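PDB 2QGU: probable signal peptide protein from Ralstonia solanacearum, which binds a phosphatidylethanolamine molecule in its pocket and probably carries phospholipids, like other proteins of the MlaC family. Local coordinates for residues Val154-Pro158 with Asn159-Val163; Asp73-Arg76 with Thr77-Ala81; Leu63-Gln66 with Lys67-Arg71. The protein carries 13 engineered substitutions. One frame throughout, in Å; residues are numbered along the deposited sequence.

Interaction 1 (Val154-Pro158 with Asn159-Val163); sequences VEKSP and NGWKV. Engineered in segment 154-158: Val154 (natural residue Met), Pro158 (natural residue Ala).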
ATOM      1  N   VAL A 154       0.271  10.849   3.789  1.00  6.20           N
ATOM      2  CA  VAL A 154      -1.159  11.121   3.743  1.00  6.59           C
ATOM      3  C   VAL A 154      -1.389  12.477   3.103  1.00  7.08           C
ATOM      4  O   VAL A 154      -0.721  13.450   3.443  1.00  6.86           O
ATOM      5  CB  VAL A 154      -1.807  11.086   5.164  1.00  6.38           C
ATOM      6  CG1 VAL A 154      -3.268  10.706   5.066  1.00  7.05           C
ATOM      7  CG2 VAL A 154      -1.074  10.100   6.093  1.00  7.21           C
ATOM      8  N   GLU A 155      -2.320  12.527   2.155  1.00  7.61           N
ATOM      9  CA  GLU A 155      -2.635  13.767   1.456  1.00  9.24           C
ATOM     10  C   GLU A 155      -4.106  14.115   1.632  1.00  9.33           C
ATOM     11  O   GLU A 155      -4.970  13.244   1.512  1.00  8.89           O
ATOM     12  CB  GLU A 155      -2.297  13.653  -0.033  1.00  8.76           C
ATOM     13  CG  GLU A 155      -2.581  14.945  -0.803  1.00 10.65           C
ATOM     14  CD  GLU A 155      -2.455  14.824  -2.312  1.00 11.82           C
ATOM     15  OE1 GLU A 155      -2.240  13.710  -2.837  1.00 15.63           O
ATOM     16  OE2 GLU A 155      -2.587  15.878  -2.978  1.00 16.87           O
ATOM     17  N   LYS A 156      -4.382  15.391   1.904  1.00 10.49           N
ATOM     18  CA  LYS A 156      -5.751  15.852   2.075  1.00 12.63           C
ATOM     19  C   LYS A 156      -6.328  16.227   0.723  1.00 14.17           C
ATOM     20  O   LYS A 156      -5.928  17.233   0.129  1.00 14.67           O
ATOM     21  CB  LYS A 156      -5.827  17.039   3.037  1.00 12.57           C
ATOM     22  CG  LYS A 156      -7.234  17.281   3.561  1.00 13.65           C
ATOM     23  CD  LYS A 156      -7.256  18.378   4.598  1.00 16.30           C
ATOM     24  CE  LYS A 156      -8.623  18.474   5.245  1.00 17.84           C
ATOM     25  NZ  LYS A 156      -8.602  19.438   6.381  1.00 20.20           N
ATOM     26  N   SER A 157      -7.251  15.387   0.253  1.00 16.22           N
ATOM     27  CA  SER A 157      -7.963  15.580  -1.007  1.00 17.93           C
ATOM     28  C   SER A 157      -9.270  16.319  -0.728  1.00 18.62           C
ATOM     29  O   SER A 157      -9.670  16.429   0.432  1.00 18.62           O
ATOM     30  CB  SER A 157      -8.252  14.219  -1.664  1.00 18.07           C
ATOM     31  OG  SER A 157      -9.209  13.457  -0.932  1.00 20.16           O
ATOM     32  N   PRO A 158      -9.936  16.837  -1.784  1.00 19.50           N
ATOM     33  CA  PRO A 158     -11.294  17.361  -1.606  1.00 20.04           C
ATOM     34  C   PRO A 158     -12.231  16.375  -0.903  1.00 20.46           C
ATOM     35  O   PRO A 158     -13.114  16.796  -0.154  1.00 20.89           O
ATOM     36  CB  PRO A 158     -11.753  17.615  -3.041  1.00 19.97           C
ATOM     37  CG  PRO A 158     -10.493  17.950  -3.766  1.00 20.20           C
ATOM     38  CD  PRO A 158      -9.460  17.025  -3.169  1.00 19.71           C
ATOM     39  N   ASN A 159     -12.018  15.077  -1.126  1.00 20.90           N
ATOM     40  CA  ASN A 159     -12.829  14.038  -0.485  1.00 20.99           C
ATOM     41  C   ASN A 159     -12.163  13.351   0.718  1.00 20.21           C
ATOM     42  O   ASN A 159     -12.437  12.188   1.011  1.00 20.80           O
ATOM     43  CB  ASN A 159     -13.334  13.009  -1.511  1.00 21.68           C
ATOM     44  CG  ASN A 159     -12.393  12.841  -2.696  1.00 23.13           C
ATOM     45  OD1 ASN A 159     -11.205  12.553  -2.534  1.00 25.88           O
ATOM     46  ND2 ASN A 159     -12.931  13.012  -3.903  1.00 24.98           N
ATOM     47  N   GLY A 160     -11.301  14.086   1.419  1.00 19.22           N
ATOM     48  CA  GLY A 160     -10.747  13.617   2.687  1.00 17.16           C
ATOM     49  C   GLY A 160      -9.278  13.236   2.636  1.00 15.25           C
ATOM     50  O   GLY A 160      -8.643  13.307   1.582  1.00 15.63           O
ATOM     51  N   TRP A 161      -8.744  12.861   3.794  1.00 13.44           N
ATOM     52  CA  TRP A 161      -7.370  12.376   3.900  1.00 11.32           C
ATOM     53  C   TRP A 161      -7.235  10.978   3.303  1.00 10.99           C
ATOM     54  O   TRP A 161      -8.030  10.080   3.611  1.00 11.45           O
ATOM     55  CB  TRP A 161      -6.930  12.340   5.362  1.00 10.16           C
ATOM     56  CG  TRP A 161      -6.635  13.672   5.934  1.00  9.58           C
ATOM     57  CD1 TRP A 161      -7.451  14.423   6.735  1.00  9.42           C
ATOM     58  CD2 TRP A 161      -5.425  14.416   5.776  1.00  7.97           C
ATOM     59  NE1 TRP A 161      -6.822  15.597   7.076  1.00  9.05           N
ATOM     60  CE2 TRP A 161      -5.577  15.619   6.502  1.00  8.85           C
ATOM     61  CE3 TRP A 161      -4.227  14.189   5.083  1.00  8.26           C
ATOM     62  CZ2 TRP A 161      -4.574  16.587   6.563  1.00  8.48           C
ATOM     63  CZ3 TRP A 161      -3.232  15.143   5.145  1.00  8.51           C
ATOM     64  CH2 TRP A 161      -3.409  16.333   5.881  1.00  9.25           C
ATOM     65  N   LYS A 162      -6.226  10.807   2.450  1.00  9.49           N
ATOM     66  CA  LYS A 162      -5.936   9.513   1.826  1.00  8.99           C
ATOM     67  C   LYS A 162      -4.466   9.140   1.982  1.00  8.18           C
ATOM     68  O   LYS A 162      -3.582   9.955   1.727  1.00  7.88           O
ATOM     69  CB  LYS A 162      -6.278   9.535   0.331  1.00  9.35           C
ATOM     70  CG  LYS A 162      -7.724   9.910  -0.023  1.00 10.59           C
ATOM     71  CD  LYS A 162      -8.709   8.860   0.454  1.00 12.86           C
ATOM     72  CE  LYS A 162     -10.151   9.242   0.134  1.00 16.45           C
ATOM     73  NZ  LYS A 162     -10.509   8.894  -1.263  1.00 20.26           N
ATOM     74  N   VAL A 163      -4.220   7.892   2.372  1.00  7.80           N
ATOM     75  CA  VAL A 163      -2.864   7.343   2.412  1.00  7.57           C
ATOM     76  C   VAL A 163      -2.390   7.014   0.995  1.00  7.66           C
ATOM     77  O   VAL A 163      -3.088   6.315   0.254  1.00  8.01           O
ATOM     78  CB  VAL A 163      -2.810   6.060   3.270  1.00  7.61           C
ATOM     79  CG1 VAL A 163      -1.409   5.438   3.247  1.00  8.38           C
ATOM     80  CG2 VAL A 163      -3.250   6.353   4.708  1.00  8.82           C
TER
HETATM   81  O   HOH W   1      -7.590  17.976   8.618  1.00 15.53           O
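Asn159 and Ser157 meet at the tip of a beta hairpin with a two-residue loop, where a type I turn runs from Ser157 to Gly160. Asn159 OD1 lies 2.7 Å from Ser157 OG, and the same hydroxyl is 2.6 Å from Gly160 O, within reach of both oxygens. Ser157 and Gly160 also exchange backbone bonds, each N donating to the other's O. Gly160 closes the turn with a positive phi of 109°, a value that glycine takes readily. Trp161 carries the main side-chain contact, with Lys156, its non-hydrogen-bonded partner. With CG beside the backbone N (chi1 -75°), its indole leans across the first strand, and Lys156 CB sits 3.5 Å from the centroid of the six-membered ring, squarely over its face, as a CH-pi contact. The extended lysine chain runs on past the NE1 side, and one water in the indole plane accepts from both Lys156 NZ and Trp161 NE1. The engineered Val154 packs its CG1 3.6 Å from Trp161 CE3. Lys162 is hydrogen-bonded to Glu155 in both directions, and Val163 pairs with Val154. Farther out, helix 31-47 covers the face carrying Val154, Trp161 and Val163 through Val35, Ala31 and Thr34, while strand 134-143 continues the sheet beside strand 146-157.

Interaction 2 (Asp73-Arg76 with Thr77-Ala81); sequences DFKR and TTQIA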
ATOM      1  N   ASP A  73      -5.100   6.448  -1.744  1.00  8.66           N
ATOM      2  CA  ASP A  73      -5.062   6.948  -3.115  1.00  8.82           C
ATOM      3  C   ASP A  73      -3.986   6.174  -3.862  1.00  8.59           C
ATOM      4  O   ASP A  73      -2.865   6.663  -4.079  1.00  8.21           O
ATOM      5  CB  ASP A  73      -4.793   8.458  -3.145  1.00  9.08           C
ATOM      6  CG  ASP A  73      -4.837   9.045  -4.554  1.00 10.29           C
ATOM      7  OD1 ASP A  73      -5.054   8.294  -5.535  1.00 11.61           O
ATOM      8  OD2 ASP A  73      -4.649  10.271  -4.674  1.00 12.98           O
ATOM      9  N   PHE A  74      -4.337   4.951  -4.246  1.00  8.56           N
ATOM     10  CA  PHE A  74      -3.377   4.073  -4.898  1.00  8.37           C
ATOM     11  C   PHE A  74      -3.042   4.505  -6.330  1.00  8.46           C
ATOM     12  O   PHE A  74      -1.992   4.137  -6.857  1.00  8.26           O
ATOM     13  CB  PHE A  74      -3.805   2.602  -4.835  1.00  8.74           C
ATOM     14  CG  PHE A  74      -2.679   1.651  -5.114  1.00  8.97           C
ATOM     15  CD1 PHE A  74      -1.655   1.470  -4.189  1.00  9.42           C
ATOM     16  CD2 PHE A  74      -2.621   0.958  -6.313  1.00  9.24           C
ATOM     17  CE1 PHE A  74      -0.598   0.608  -4.443  1.00 10.18           C
ATOM     18  CE2 PHE A  74      -1.566   0.086  -6.575  1.00 10.23           C
ATOM     19  CZ  PHE A  74      -0.550  -0.087  -5.639  1.00  9.49           C
ATOM     20  N   LYS A  75      -3.916   5.298  -6.948  1.00  8.19           N
ATOM     21  CA  LYS A  75      -3.589   5.883  -8.239  1.00  8.89           C
ATOM     22  C   LYS A  75      -2.362   6.783  -8.087  1.00  8.61           C
ATOM     23  O   LYS A  75      -1.449   6.734  -8.917  1.00  8.76           O
ATOM     24  CB  LYS A  75      -4.773   6.657  -8.807  1.00  9.07           C
ATOM     25  CG  LYS A  75      -4.547   7.147 -10.223  1.00 11.05           C
ATOM     26  CD  LYS A  75      -5.783   7.842 -10.745  1.00 14.24           C
ATOM     27  CE  LYS A  75      -5.646   8.181 -12.213  1.00 17.11           C
ATOM     28  NZ  LYS A  75      -6.824   8.970 -12.681  1.00 19.30           N
ATOM     29  N   ARG A  76      -2.325   7.587  -7.021  1.00  8.33           N
ATOM     30  CA  ARG A  76      -1.136   8.403  -6.763  1.00  8.91           C
ATOM     31  C   ARG A  76       0.109   7.546  -6.526  1.00  8.52           C
ATOM     32  O   ARG A  76       1.172   7.846  -7.057  1.00  8.76           O
ATOM     33  CB  ARG A  76      -1.329   9.408  -5.620  1.00  9.07           C
ATOM     34  CG  ARG A  76      -0.073  10.259  -5.431  1.00 11.00           C
ATOM     35  CD  ARG A  76      -0.248  11.515  -4.608  1.00 12.57           C
ATOM     36  NE  ARG A  76       1.038  12.217  -4.554  1.00 15.20           N
ATOM     37  CZ  ARG A  76       1.373  13.130  -3.648  1.00 16.38           C
ATOM     38  NH1 ARG A  76       0.517  13.492  -2.705  1.00 17.52           N
ATOM     39  NH2 ARG A  76       2.576  13.685  -3.691  1.00 17.07           N
ATOM     40  N   THR A  77      -0.023   6.481  -5.733  1.00  8.46           N
ATOM     41  CA  THR A  77       1.098   5.570  -5.514  1.00  7.94           C
ATOM     42  C   THR A  77       1.646   5.062  -6.844  1.00  7.93           C
ATOM     43  O   THR A  77       2.857   4.999  -7.045  1.00  7.94           O
ATOM     44  CB  THR A  77       0.684   4.366  -4.661  1.00  8.09           C
ATOM     45  OG1 THR A  77      -0.157   4.805  -3.589  1.00  7.09           O
ATOM     46  CG2 THR A  77       1.914   3.655  -4.097  1.00  7.72           C
ATOM     47  N   THR A  78       0.736   4.708  -7.749  1.00  8.15           N
ATOM     48  CA  THR A  78       1.117   4.182  -9.055  1.00  8.36           C
ATOM     49  C   THR A  78       1.760   5.263  -9.918  1.00  8.81           C
ATOM     50  O   THR A  78       2.752   5.007 -10.596  1.00  9.02           O
ATOM     51  CB  THR A  78      -0.088   3.560  -9.775  1.00  8.21           C
ATOM     52  OG1 THR A  78      -0.643   2.523  -8.957  1.00  7.91           O
ATOM     53  CG2 THR A  78       0.332   2.949 -11.112  1.00  8.26           C
ATOM     54  N   GLN A  79       1.191   6.467  -9.878  1.00  9.19           N
ATOM     55  CA  GLN A  79       1.771   7.611 -10.579  1.00 10.40           C
ATOM     56  C   GLN A  79       3.204   7.874 -10.126  1.00 10.04           C
ATOM     57  O   GLN A  79       4.096   8.081 -10.948  1.00 10.44           O
ATOM     58  CB  GLN A  79       0.920   8.858 -10.370  1.00 10.91           C
ATOM     59  CG  GLN A  79      -0.384   8.827 -11.122  1.00 14.33           C
ATOM     60  CD  GLN A  79      -1.208  10.080 -10.925  1.00 18.48           C
ATOM     61  OE1 GLN A  79      -1.348  10.580  -9.808  1.00 21.62           O
ATOM     62  NE2 GLN A  79      -1.772  10.589 -12.014  1.00 21.69           N
ATOM     63  N   ILE A  80       3.432   7.857  -8.814  1.00  9.40           N
ATOM     64  CA  ILE A  80       4.775   8.085  -8.295  1.00  9.68           C
ATOM     65  C   ILE A  80       5.721   6.986  -8.782  1.00  9.65           C
ATOM     66  O   ILE A  80       6.826   7.275  -9.249  1.00 10.49           O
ATOM     67  CB  ILE A  80       4.791   8.167  -6.758  1.00  9.41           C
ATOM     68  CG1 ILE A  80       4.020   9.410  -6.291  1.00 10.01           C
ATOM     69  CG2 ILE A  80       6.239   8.208  -6.237  1.00 10.25           C
ATOM     70  CD1 ILE A  80       3.633   9.372  -4.812  1.00 10.70           C
ATOM     71  N   ALA A  81       5.271   5.734  -8.701  1.00  9.75           N
ATOM     72  CA  ALA A  81       6.090   4.596  -9.121  1.00 10.23           C
ATOM     73  C   ALA A  81       6.446   4.632 -10.609  1.00 10.85           C
ATOM     74  O   ALA A  81       7.505   4.151 -11.006  1.00 11.02           O
ATOM     75  CB  ALA A  81       5.398   3.271  -8.759  1.00  9.88           C
TER
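Thr78 and Phe74 meet at the start of helix 74-82, one turn apart, with Asp73 as the N-cap. Phe74 O is gripped twice by the same residue: Thr78 N donates at 2.9 Å and Thr78 OG1 at 3.0 Å, reaching the oxygen from opposite faces of its carbonyl plane. Thr78 OG1 can bend back this way because it lies beside its own backbone N (chi1 -58°). The Phe74 ring crosses the two threonines at a slant, and its CE2 comes 3.5 Å from Thr78 OG1, while CD1 lies near Thr77 OG1. On another side of the helix, Ile80 CD1 packs against the Arg76 chain, 3.9 Å from Arg76 CG and as near to Arg76 NE.

Around this shell, the Phe74 ring meets Phe101 and touches the bound lipid, and Thr77 OG1 is hydrogen-bonded to Tyr164 O. The Arg76 guanidinium is held by salt bridges to Glu155 and Asp134 and by a cation-pi contact with Tyr164, which probably fixes the direction of the long, extended side chain. At the helix start, Asp73 OD1 accepts from Arg76 N at 3.2 Å, and the N-H approaches from above the carboxylate plane, 67° out of it.

Interaction 3 (Leu63-Gln66 with Lys67-Arg71); sequences LVDQ and KIVPR. With PEF (di-palmitoyl-3-sn-phosphatidylethanolamine), chain B.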
ATOM      1  N   LEU A  63     -10.578  -7.713   2.013  1.00  9.91           N
ATOM      2  CA  LEU A  63     -10.144  -6.890   3.152  1.00 10.14           C
ATOM      3  C   LEU A  63      -9.509  -5.587   2.690  1.00 10.25           C
ATOM      4  O   LEU A  63      -9.838  -4.508   3.195  1.00 10.35           O
ATOM      5  CB  LEU A  63      -9.153  -7.665   4.034  1.00 10.09           C
ATOM      6  CG  LEU A  63      -8.370  -6.914   5.125  1.00  9.84           C
ATOM      7  CD1 LEU A  63      -9.224  -6.674   6.355  1.00 11.29           C
ATOM      8  CD2 LEU A  63      -7.123  -7.683   5.514  1.00 10.68           C
ATOM      9  N   VAL A  64      -8.601  -5.688   1.727  1.00  9.89           N
ATOM     10  CA  VAL A  64      -7.916  -4.512   1.202  1.00 10.32           C
ATOM     11  C   VAL A  64      -8.906  -3.577   0.508  1.00 11.08           C
ATOM     12  O   VAL A  64      -8.900  -2.372   0.748  1.00 11.20           O
ATOM     13  CB  VAL A  64      -6.737  -4.902   0.279  1.00 10.05           C
ATOM     14  CG1 VAL A  64      -6.161  -3.667  -0.410  1.00 10.52           C
ATOM     15  CG2 VAL A  64      -5.650  -5.614   1.084  1.00  9.58           C
ATOM     16  N   ASP A  65      -9.774  -4.137  -0.332  1.00 11.59           N
ATOM     17  CA  ASP A  65     -10.767  -3.337  -1.041  1.00 12.69           C
ATOM     18  C   ASP A  65     -11.734  -2.618  -0.111  1.00 12.76           C
ATOM     19  O   ASP A  65     -12.100  -1.469  -0.358  1.00 13.29           O
ATOM     20  CB  ASP A  65     -11.545  -4.204  -2.025  1.00 13.26           C
ATOM     21  CG  ASP A  65     -10.771  -4.472  -3.287  1.00 16.10           C
ATOM     22  OD1 ASP A  65      -9.796  -3.736  -3.546  1.00 19.36           O
ATOM     23  OD2 ASP A  65     -11.143  -5.409  -4.021  1.00 19.49           O
ATOM     24  N   GLN A  66     -12.142  -3.286   0.960  1.00 12.77           N
ATOM     25  CA  GLN A  66     -13.159  -2.725   1.845  1.00 12.74           C
ATOM     26  C   GLN A  66     -12.589  -1.840   2.947  1.00 12.69           C
ATOM     27  O   GLN A  66     -13.217  -0.856   3.347  1.00 13.24           O
ATOM     28  CB  GLN A  66     -13.991  -3.841   2.474  1.00 12.84           C
ATOM     29  CG  GLN A  66     -14.815  -4.650   1.486  1.00 13.48           C
ATOM     30  CD  GLN A  66     -15.227  -5.994   2.053  1.00 14.25           C
ATOM     31  OE1 GLN A  66     -15.222  -6.200   3.271  1.00 15.92           O
ATOM     32  NE2 GLN A  66     -15.579  -6.923   1.169  1.00 14.42           N
ATOM     33  N   LYS A  67     -11.410  -2.195   3.451  1.00 12.08           N
ATOM     34  CA  LYS A  67     -10.880  -1.555   4.656  1.00 11.87           C
ATOM     35  C   LYS A  67      -9.691  -0.631   4.401  1.00 11.33           C
ATOM     36  O   LYS A  67      -9.373   0.201   5.251  1.00 11.73           O
ATOM     37  CB  LYS A  67     -10.505  -2.598   5.718  1.00 11.87           C
ATOM     38  CG  LYS A  67     -11.570  -3.671   6.012  1.00 12.72           C
ATOM     39  CD  LYS A  67     -12.909  -3.086   6.422  1.00 14.61           C
ATOM     40  CE  LYS A  67     -13.941  -4.197   6.603  1.00 15.23           C
ATOM     41  NZ  LYS A  67     -15.279  -3.663   6.993  1.00 17.80           N
ATOM     42  N   ILE A  68      -9.042  -0.766   3.245  1.00 10.37           N
ATOM     43  CA  ILE A  68      -7.875   0.077   2.933  1.00 10.27           C
ATOM     44  C   ILE A  68      -8.134   1.048   1.783  1.00 10.58           C
ATOM     45  O   ILE A  68      -7.921   2.257   1.929  1.00 10.63           O
ATOM     46  CB  ILE A  68      -6.601  -0.766   2.691  1.00  9.48           C
ATOM     47  CG1 ILE A  68      -6.231  -1.517   3.971  1.00  9.31           C
ATOM     48  CG2 ILE A  68      -5.422   0.122   2.247  1.00 10.38           C
ATOM     49  CD1 ILE A  68      -5.127  -2.550   3.789  1.00  9.31           C
ATOM     50  N   VAL A  69      -8.607   0.519   0.658  1.00 10.85           N
ATOM     51  CA  VAL A  69      -8.851   1.310  -0.557  1.00 11.80           C
ATOM     52  C   VAL A  69      -9.653   2.613  -0.333  1.00 11.97           C
ATOM     53  O   VAL A  69      -9.245   3.668  -0.840  1.00 12.89           O
ATOM     54  CB  VAL A  69      -9.450   0.426  -1.699  1.00 11.77           C
ATOM     55  CG1 VAL A  69     -10.029   1.272  -2.830  1.00 12.21           C
ATOM     56  CG2 VAL A  69      -8.391  -0.508  -2.237  1.00 12.52           C
ATOM     57  N   PRO A  70     -10.775   2.557   0.423  1.00 12.43           N
ATOM     58  CA  PRO A  70     -11.527   3.802   0.651  1.00 12.31           C
ATOM     59  C   PRO A  70     -10.745   4.894   1.401  1.00 11.94           C
ATOM     60  O   PRO A  70     -11.159   6.059   1.396  1.00 12.44           O
ATOM     61  CB  PRO A  70     -12.726   3.343   1.492  1.00 12.48           C
ATOM     62  CG  PRO A  70     -12.848   1.877   1.221  1.00 13.04           C
ATOM     63  CD  PRO A  70     -11.438   1.411   1.075  1.00 12.32           C
ATOM     64  N   ARG A  71      -9.636   4.518   2.039  1.00 11.00           N
ATOM     65  CA  ARG A  71      -8.815   5.466   2.790  1.00 10.73           C
ATOM     66  C   ARG A  71      -7.463   5.705   2.129  1.00  9.95           C
ATOM     67  O   ARG A  71      -6.566   6.283   2.740  1.00  9.83           O
ATOM     68  CB  ARG A  71      -8.604   4.976   4.227  1.00 11.01           C
ATOM     69  CG  ARG A  71      -9.890   4.714   4.996  1.00 13.15           C
ATOM     70  CD  ARG A  71     -10.731   5.969   5.136  1.00 15.97           C
ATOM     71  NE  ARG A  71     -12.022   5.674   5.748  1.00 19.01           N
ATOM     72  CZ  ARG A  71     -13.035   6.534   5.806  1.00 20.18           C
ATOM     73  NH1 ARG A  71     -12.910   7.749   5.284  1.00 21.53           N
ATOM     74  NH2 ARG A  71     -14.174   6.177   6.384  1.00 21.91           N
TER
HETATM   75  C2  PEF B 301       5.535  -8.863   9.639  1.00 18.17           C
HETATM   76  C1  PEF B 301       6.651  -9.784  10.130  1.00 18.18           C
HETATM   77  N   PEF B 301       8.846 -15.249   9.369  1.00 20.49           N
HETATM   78  C3  PEF B 301       4.527  -8.655  10.751  1.00 18.49           C
HETATM   79  C4  PEF B 301       8.292 -12.908   8.906  1.00 19.99           C
HETATM   80  C5  PEF B 301       9.330 -14.014   8.736  1.00 20.43           C
HETATM   81  C10 PEF B 301       6.145  -7.451   7.881  1.00 20.35           C
HETATM   82  C11 PEF B 301       6.423  -6.062   7.322  1.00 20.38           C
HETATM   83  C12 PEF B 301       5.228  -5.145   7.584  1.00 20.44           C
HETATM   84  C13 PEF B 301       4.070  -5.564   6.685  1.00 20.22           C
HETATM   85  C14 PEF B 301       2.959  -4.530   6.688  1.00 21.36           C
HETATM   86  C15 PEF B 301       1.859  -4.958   5.719  1.00 21.84           C
HETATM   87  C16 PEF B 301       0.896  -3.804   5.456  1.00 23.32           C
HETATM   88  C17 PEF B 301      -0.023  -4.115   4.279  1.00 24.61           C
HETATM   89  C18 PEF B 301       0.617  -3.683   2.958  1.00 26.04           C
HETATM   90  C19 PEF B 301      -0.413  -3.014   2.051  1.00 26.87           C
HETATM   91  C20 PEF B 301      -1.166  -4.059   1.222  1.00 26.84           C
HETATM   92  C21 PEF B 301      -2.246  -3.399   0.369  1.00 26.92           C
HETATM   93  C22 PEF B 301      -1.632  -2.719  -0.855  1.00 26.53           C
HETATM   94  C23 PEF B 301      -2.714  -2.270  -1.836  1.00 25.93           C
HETATM   95  C24 PEF B 301      -3.080  -0.803  -1.623  1.00 25.71           C
HETATM   96  C25 PEF B 301      -4.473  -0.503  -2.171  1.00 25.17           C
HETATM   97  C30 PEF B 301       2.676  -7.375  11.330  1.00 20.83           C
HETATM   98  C31 PEF B 301       1.560  -6.535  11.201  1.00 22.26           C
HETATM   99  C32 PEF B 301       1.098  -6.296   9.913  1.00 22.26           C
HETATM  100  C33 PEF B 301      -0.280  -5.607   9.949  1.00 21.41           C
HETATM  101  C34 PEF B 301      -0.202  -4.101   9.651  1.00 20.11           C
HETATM  102  C35 PEF B 301      -1.483  -3.569   8.978  1.00 19.71           C
HETATM  103  C36 PEF B 301      -1.263  -2.325   8.377  1.00 18.79           C
HETATM  104  C37 PEF B 301      -2.344  -1.889   7.603  1.00 18.89           C
HETATM  105  C38 PEF B 301      -2.069  -0.643   7.029  1.00 19.58           C
HETATM  106  C39 PEF B 301      -3.153  -0.184   6.044  1.00 19.81           C
HETATM  107  C40 PEF B 301      -2.707   1.042   5.224  1.00 21.40           C
HETATM  108  C41 PEF B 301      -1.949   0.629   3.947  1.00 21.11           C
HETATM  109  C42 PEF B 301      -1.965   1.739   2.890  1.00 22.13           C
HETATM  110  C43 PEF B 301      -0.864   1.531   1.842  1.00 21.56           C
HETATM  111  C44 PEF B 301      -0.950   2.572   0.720  1.00 22.71           C
HETATM  112  C45 PEF B 301       0.152   2.366  -0.322  1.00 22.27           C
HETATM  113  O4  PEF B 301       5.971  -8.398   7.108  1.00 20.88           O
HETATM  114  O5  PEF B 301       3.075  -7.575  12.474  1.00 21.82           O
HETATM  115  O2  PEF B 301       6.090  -7.598   9.237  1.00 17.49           O
HETATM  116  O3  PEF B 301       3.338  -7.969  10.283  1.00 19.31           O
HETATM  117  O1P PEF B 301       7.215 -11.779  12.426  1.00 15.49           O
HETATM  118  O2P PEF B 301       6.159 -13.509  10.865  1.00 16.33           O
HETATM  119  O3P PEF B 301       6.153 -11.122  10.213  1.00 17.24           O
HETATM  120  O4P PEF B 301       8.313 -12.430  10.263  1.00 17.44           O
HETATM  121  P   PEF B 301       6.917 -12.257  11.054  1.00 17.31           P
HETATM  122  O   HOH W   2     -16.856  -4.434   4.466  1.00 33.05           O
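Val64 and Ile68 are joined first through the backbone. Val64 O takes two donors at once, Ile68 N at 3.0 Å from above the carbonyl plane and Val69 N at 2.9 Å, nearly in line with the C=O bond. Just before them, Lys67 N makes an ordinary helical bond to Leu63 O. Pro70 brings no N-H to the next carbonyl; its CD instead lies 3.3 Å from Asp65 O.

The bond from Val69 back to Val64 links residues five positions apart, so the end of helix 57-67 widens into a pi-turn, followed by the short 3-10 segment at Val69 and Pro70. Val64 on the helix and Ile68 and Val69 in the bend line the lipid pocket of this MlaC-family protein.

Among the apolar contacts, Val64 CG2 touches Ile68 CD1, the two side chains meeting at a slant. Ile68 CD1 also lies 3.8 Å from C39 of one palmitoyl tail. The other tail ends against the valines: its C25 is 3.9 Å from Val69 CG2, and its C23 comes close to Val64 CG1. Leu63 CD1 meets Lys67 CG at 3.8 Å, the two side chains nearly perpendicular.

The polar contacts involve Gln66, Lys67 and Asp65. A water donates to Gln66 OE1 and accepts from Lys67 NZ; a bend at chi2 (-56°) brings the lysine chain obliquely across Gln66. Asp65 lies alongside Val69, pointing the same way, and OD1 of this aspartate forms a salt bridge with Lys102 of helix 91-114.

In the fold
Interactions 3, 2 and 1 follow one another along the chain, and the hairpin of interaction 1 touches the other two. Val163 sits between them: its N is 2.9 Å from Arg71 O and its O is 2.8 Å from Asp73 N, both probable hydrogen bonds, so the end of interaction 3 and the start of interaction 2 are held along one strand. A salt bridge, Glu155 OE1 to Arg76 NH1 at 2.8 Å, adds a second tie between interactions 1 and 2. The centres of the three lie about 13 to 15 Å apart. All three reach the phosphatidylethanolamine: Val163, Phe74, and the trio Val64, Ile68 and Val69 belong to its pocket.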